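Ribokinase RBSK (PDB 3GO6) probably phosphorylates D-ribose at O-5 with ATP and magnesium, yielding D-ribose 5-phosphate for nucleotide and amino acid synthesis or the pentose phosphate pathway. Local coordinates at residues D31-V36 and A112-D117; V241-A246 and L281-S286. All blocks are in the same frame, centred on the assembly; numbering follows the deposited sequence.

In the fold
Contact 1 joins two neighbouring parallel strands, 29-35 and 110-116, in the middle of the four-stranded sheet that stands apart from the eight-stranded sheet of the chain. Contact 2 joins the loop leading into helix 246-257 to the end of helix 265-282 and the residues after it, at the metal site. Along the sequence both segments of contact 1 precede those of contact 2, yet their centres lie about 13 Å apart and they touch: Val116 CG2 is 3.3 Å from Asp242 OD1, and Ile114 CG2 is 3.6 Å from Ala244 CB. The strand pair that supplies Asp31 to the ribose site thereby packs directly against the loop of the magnesium site, both within the pfkB kinase fold.

Contact 1 (D31-V36 and A112-D117); sequences DLTFVV and AIIVVD. With RIB (alpha-D-ribofuranose), chain C.
Strands 31-35 and 112-116 run parallel, 4.7 Å apart at closest approach and inclined by 19°, with Asp31 beside Ala112 and Val35 beside Val116. Five N-H...O bonds join them, starting with Leu32 N to Ala112 O at 2.8 Å and ending with Val36 N, just past its strand, to Val116 O. The carbonyls of Leu32 and Phe34 answer from the other strand, accepting from Ile114 N and Val116 N.

On one face Asp31, Ala112, Thr33, Ile114, Val35 and Val116 follow one another, and here the strands bind the sugar. With Asp31 CG anti to the carbonyl carbon (chi1 -74°), its carboxylate lies beside Ala112 CB, OD1 3.4 Å away, and both carboxylate oxygens take a ribose hydroxyl: OD1 accepts from O2 of the sugar and OD2 from O3, each at 2.6 Å. Ala112 CB lies 3.3 Å from O2 of ribose, while Ile114 CD1 meets its C3 at 3.8 Å. Farther from the sugar, Thr33 lies across the Ile114 side chain, with OG1 near CG1 and CG2 near CB.

These strands belong to the small lid sheet of the ribokinase fold, which covers the sugar site and, in this homodimer, also serves the subunit interface. Its other face carries Leu32, Ile113, Phe34 and Val115. Ile113 is shared: its CD1 reaches Leu32 CD1 at 3.9 Å, and its CG2 approaches Phe34 CD2 and CE2 obliquely. Leu32 packs on Leu32 of the second subunit, and Phe34 on Ile113 of that subunit. Past strand 31-35, Val36 CG2 presses against Val115 CG1 at 3.6 Å.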
loop_
_atom_site.group_PDB
_atom_site.type_symbol
_atom_site.label_atom_id
_atom_site.label_comp_id
_atom_site.label_asym_id
_atom_site.label_seq_id
_atom_site.Cartn_x
_atom_site.Cartn_y
_atom_site.Cartn_z
ATOM N N ASP A 31 4.990 7.349 0.679
ATOM C CA ASP A 31 4.814 6.528 -0.508
ATOM C C ASP A 31 5.108 5.080 -0.186
ATOM O O ASP A 31 6.150 4.768 0.405
ATOM C CB ASP A 31 5.799 6.950 -1.615
ATOM C CG ASP A 31 5.421 8.260 -2.292
ATOM O OD1 ASP A 31 4.290 8.747 -2.079
ATOM O OD2 ASP A 31 6.270 8.806 -3.047
ATOM N N LEU A 32 4.211 4.205 -0.614
ATOM C CA LEU A 32 4.455 2.759 -0.577
ATOM C C LEU A 32 4.654 2.356 -2.044
ATOM O O LEU A 32 3.729 2.450 -2.835
ATOM C CB LEU A 32 3.274 2.027 0.048
ATOM C CG LEU A 32 3.007 2.392 1.522
ATOM C CD1 LEU A 32 1.732 1.729 1.984
ATOM C CD2 LEU A 32 4.163 1.975 2.416
ATOM N N THR A 33 5.877 1.989 -2.397
ATOM C CA THR A 33 6.210 1.675 -3.793
ATOM C C THR A 33 6.374 0.164 -3.930
ATOM O O THR A 33 7.182 -0.442 -3.224
ATOM C CB THR A 33 7.472 2.400 -4.279
ATOM O OG1 THR A 33 7.377 3.807 -4.018
ATOM C CG2 THR A 33 7.702 2.184 -5.797
ATOM N N PHE A 34 5.600 -0.419 -4.844
ATOM C CA PHE A 34 5.537 -1.857 -5.084
ATOM C C PHE A 34 6.062 -2.130 -6.489
ATOM O O PHE A 34 5.669 -1.454 -7.456
ATOM C CB PHE A 34 4.092 -2.362 -5.051
ATOM C CG PHE A 34 3.405 -2.250 -3.701
ATOM C CD1 PHE A 34 3.216 -3.380 -2.917
ATOM C CD2 PHE A 34 2.895 -1.033 -3.256
ATOM C CE1 PHE A 34 2.548 -3.313 -1.673
ATOM C CE2 PHE A 34 2.231 -0.939 -2.013
ATOM C CZ PHE A 34 2.061 -2.076 -1.220
ATOM N N VAL A 35 6.935 -3.127 -6.608
ATOM C CA VAL A 35 7.371 -3.571 -7.939
ATOM C C VAL A 35 6.638 -4.864 -8.279
ATOM O O VAL A 35 6.594 -5.796 -7.452
ATOM C CB VAL A 35 8.911 -3.736 -8.022
ATOM C CG1 VAL A 35 9.322 -4.400 -9.363
ATOM C CG2 VAL A 35 9.593 -2.393 -7.868
ATOM N N VAL A 36 6.036 -4.897 -9.475
ATOM C CA VAL A 36 5.290 -6.053 -9.978
ATOM C C VAL A 36 5.779 -6.422 -11.396
ATOM O O VAL A 36 6.510 -5.652 -12.033
ATOM C CB VAL A 36 3.758 -5.758 -10.054
ATOM C CG1 VAL A 36 3.177 -5.490 -8.639
ATOM C CG2 VAL A 36 3.469 -4.576 -10.982
ATOM N N ALA A 112 0.434 7.490 -0.388
ATOM C CA ALA A 112 0.288 7.131 -1.801
ATOM C C ALA A 112 0.784 5.732 -2.109
ATOM O O ALA A 112 1.743 5.263 -1.488
ATOM C CB ALA A 112 1.001 8.132 -2.678
ATOM N N ILE A 113 0.133 5.076 -3.076
ATOM C CA ILE A 113 0.560 3.756 -3.541
ATOM C C ILE A 113 1.122 3.940 -4.950
ATOM O O ILE A 113 0.421 4.435 -5.841
ATOM C CB ILE A 113 -0.628 2.732 -3.628
ATOM C CG1 ILE A 113 -1.410 2.662 -2.311
ATOM C CG2 ILE A 113 -0.126 1.323 -4.065
ATOM C CD1 ILE A 113 -0.540 2.342 -1.086
ATOM N N ILE A 114 2.373 3.546 -5.136
ATOM C CA ILE A 114 3.012 3.610 -6.441
ATOM C C ILE A 114 3.267 2.165 -6.872
ATOM O O ILE A 114 3.880 1.395 -6.133
ATOM C CB ILE A 114 4.366 4.355 -6.407
ATOM C CG1 ILE A 114 4.337 5.624 -5.513
ATOM C CG2 ILE A 114 4.929 4.543 -7.849
ATOM C CD1 ILE A 114 3.571 6.682 -6.011
ATOM N N VAL A 115 2.813 1.795 -8.066
ATOM C CA VAL A 115 3.078 0.447 -8.564
ATOM C C VAL A 115 3.893 0.566 -9.860
ATOM O O VAL A 115 3.527 1.330 -10.752
ATOM C CB VAL A 115 1.767 -0.328 -8.810
ATOM C CG1 VAL A 115 2.070 -1.823 -9.123
ATOM C CG2 VAL A 115 0.856 -0.216 -7.597
ATOM N N VAL A 116 4.999 -0.175 -9.942
ATOM C CA VAL A 116 5.954 -0.041 -11.060
ATOM C C VAL A 116 6.054 -1.432 -11.678
ATOM O O VAL A 116 6.308 -2.408 -10.963
ATOM C CB VAL A 116 7.343 0.459 -10.583
ATOM C CG1 VAL A 116 8.345 0.578 -11.757
ATOM C CG2 VAL A 116 7.192 1.806 -9.859
ATOM N N ASP A 117 5.789 -1.513 -12.983
ATOM C CA ASP A 117 5.771 -2.808 -13.688
ATOM C C ASP A 117 7.076 -3.098 -14.448
ATOM O O ASP A 117 8.052 -2.330 -14.376
ATOM C CB ASP A 117 4.507 -2.960 -14.583
ATOM C CG ASP A 117 4.534 -2.081 -15.861
ATOM O OD1 ASP A 117 5.605 -1.627 -16.313
ATOM O OD2 ASP A 117 3.445 -1.856 -16.441
HETATM O O5 RIB C . 4.412 11.911 -8.868
HETATM C C5 RIB C . 4.596 10.860 -7.892
HETATM C C4 RIB C . 3.984 11.310 -6.553
HETATM O O4 RIB C . 2.549 11.328 -6.698
HETATM C C3 RIB C . 4.244 10.342 -5.412
HETATM O O3 RIB C . 5.353 10.713 -4.555
HETATM C C2 RIB C . 2.920 10.272 -4.674
HETATM O O2 RIB C . 3.042 10.710 -3.316
HETATM C C1 RIB C . 1.912 11.106 -5.452
HETATM O O1 RIB C . 1.682 12.382 -4.840
#

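Contact 2 (V241-A246 and L281-S286); sequences VDTAGA and LATLVS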
loop_
_atom_site.group_PDB
_atom_site.type_symbol
_atom_site.label_atom_id
_atom_site.label_comp_id
_atom_site.label_asym_id
_atom_site.label_seq_id
_atom_site.Cartn_x
_atom_site.Cartn_y
_atom_site.Cartn_z
ATOM N N VAL A 241 14.598 2.610 -15.559
ATOM C CA VAL A 241 14.474 1.686 -14.435
ATOM C C VAL A 241 13.104 1.855 -13.777
ATOM O O VAL A 241 12.424 0.873 -13.486
ATOM C CB VAL A 241 15.620 1.919 -13.424
ATOM C CG1 VAL A 241 15.344 1.230 -12.098
ATOM C CG2 VAL A 241 16.930 1.446 -14.030
ATOM N N ASP A 242 12.701 3.109 -13.567
ATOM C CA ASP A 242 11.467 3.427 -12.859
ATOM C C ASP A 242 11.059 4.848 -13.242
ATOM O O ASP A 242 11.719 5.798 -12.858
ATOM C CB ASP A 242 11.708 3.312 -11.340
ATOM C CG ASP A 242 10.491 3.681 -10.508
ATOM O OD1 ASP A 242 9.407 3.965 -11.067
ATOM O OD2 ASP A 242 10.625 3.662 -9.261
ATOM N N THR A 243 9.967 4.977 -13.990
ATOM C CA THR A 243 9.482 6.285 -14.436
ATOM C C THR A 243 8.773 7.073 -13.322
ATOM O O THR A 243 8.562 8.273 -13.457
ATOM C CB THR A 243 8.530 6.164 -15.629
ATOM O OG1 THR A 243 7.413 5.354 -15.261
ATOM C CG2 THR A 243 9.240 5.519 -16.835
ATOM N N ALA A 244 8.392 6.399 -12.236
ATOM C CA ALA A 244 7.688 7.089 -11.152
ATOM C C ALA A 244 8.567 8.207 -10.595
ATOM O O ALA A 244 9.783 8.044 -10.425
ATOM C CB ALA A 244 7.302 6.107 -10.065
ATOM N N GLY A 245 7.947 9.356 -10.363
ATOM C CA GLY A 245 8.656 10.482 -9.804
ATOM C C GLY A 245 9.305 11.364 -10.862
ATOM O O GLY A 245 9.688 12.476 -10.567
ATOM N N ALA A 246 9.448 10.876 -12.095
ATOM C CA ALA A 246 10.196 11.671 -13.086
ATOM C C ALA A 246 9.465 12.943 -13.496
ATOM O O ALA A 246 10.104 13.978 -13.779
ATOM C CB ALA A 246 10.558 10.834 -14.306
ATOM N N LEU A 281 17.028 11.507 -16.539
ATOM C CA LEU A 281 17.914 11.054 -15.468
ATOM C C LEU A 281 17.139 10.453 -14.296
ATOM O O LEU A 281 17.583 9.481 -13.666
ATOM C CB LEU A 281 18.766 12.222 -14.950
ATOM C CG LEU A 281 19.852 12.803 -15.853
ATOM C CD1 LEU A 281 20.590 13.918 -15.142
ATOM C CD2 LEU A 281 20.841 11.723 -16.339
ATOM N N ALA A 282 15.983 11.051 -14.006
ATOM C CA ALA A 282 15.131 10.596 -12.909
ATOM C C ALA A 282 14.600 9.177 -13.165
ATOM O O ALA A 282 14.348 8.437 -12.231
ATOM C CB ALA A 282 13.981 11.593 -12.703
ATOM N N THR A 283 14.475 8.774 -14.429
ATOM C CA THR A 283 13.991 7.430 -14.753
ATOM C C THR A 283 15.066 6.341 -14.595
ATOM O O THR A 283 14.769 5.151 -14.705
ATOM C CB THR A 283 13.398 7.352 -16.186
ATOM O OG1 THR A 283 14.469 7.472 -17.143
ATOM C CG2 THR A 283 12.371 8.476 -16.401
ATOM N N LEU A 284 16.299 6.744 -14.340
ATOM C CA LEU A 284 17.396 5.793 -14.196
ATOM C C LEU A 284 17.485 5.196 -12.786
ATOM O O LEU A 284 18.250 4.242 -12.558
ATOM C CB LEU A 284 18.715 6.482 -14.527
ATOM C CG LEU A 284 18.933 6.946 -15.971
ATOM C CD1 LEU A 284 20.210 7.770 -16.042
ATOM C CD2 LEU A 284 19.037 5.762 -16.905
ATOM N N VAL A 285 16.696 5.765 -11.868
ATOM C CA VAL A 285 16.768 5.481 -10.432
ATOM C C VAL A 285 15.447 4.875 -9.941
ATOM O O VAL A 285 14.365 5.395 -10.233
ATOM C CB VAL A 285 17.057 6.794 -9.624
ATOM C CG1 VAL A 285 17.180 6.517 -8.146
ATOM C CG2 VAL A 285 18.339 7.470 -10.108
ATOM N N SER A 286 15.546 3.781 -9.189
ATOM C CA SER A 286 14.391 3.203 -8.506
ATOM C C SER A 286 13.947 4.159 -7.405
ATOM O O SER A 286 14.758 4.779 -6.729
ATOM C CB SER A 286 14.742 1.844 -7.881
ATOM O OG SER A 286 14.949 0.877 -8.899
#
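Thr283, Val241 and Asp242 bury the most surface here, where the loop before helix 246-257 meets the end of helix 265-282 at the metal site of the pfkB fold, occupied by magnesium in this structure and predicted to bind potassium. Thr283 O is gripped by two successive N-H groups: Val241 N binds it at 2.7 Å, nearly in line with the carbonyl, whereas Asp242 N, at 3.1 Å, comes from 31° out of the carbonyl plane. In return Thr283 CA sends a C-H toward Asp242 O. The methyl CG2 of Thr283, anti to its carbonyl carbon, packs on Ala246 CB at 3.6 Å, while its OG1 bonds to Ala280 O.

Val241 spreads its two methyls over the turn 282-285 and the residue beyond it: CG2 lies against Leu284 O, and CG1, anti to the backbone N (chi1 166°), meets Ser286 OG at 3.2 Å. Asp242 CB lies 3.6 Å from Val285 O. The carbonyl oxygens of Asp242, Ala244, Ala282 and Val285 converge on one small region, Val285 O being 3.7 Å from Ala282 O, consistent with their serving the magnesium ion. The Asp242 carboxylate bonds to the backbone of two other metal-site residues: OD2 accepts from Gly287 N, and OD1 closes an Asx turn by accepting from Ala244 N at 2.9 Å, the donor lying 47° above the carboxylate plane.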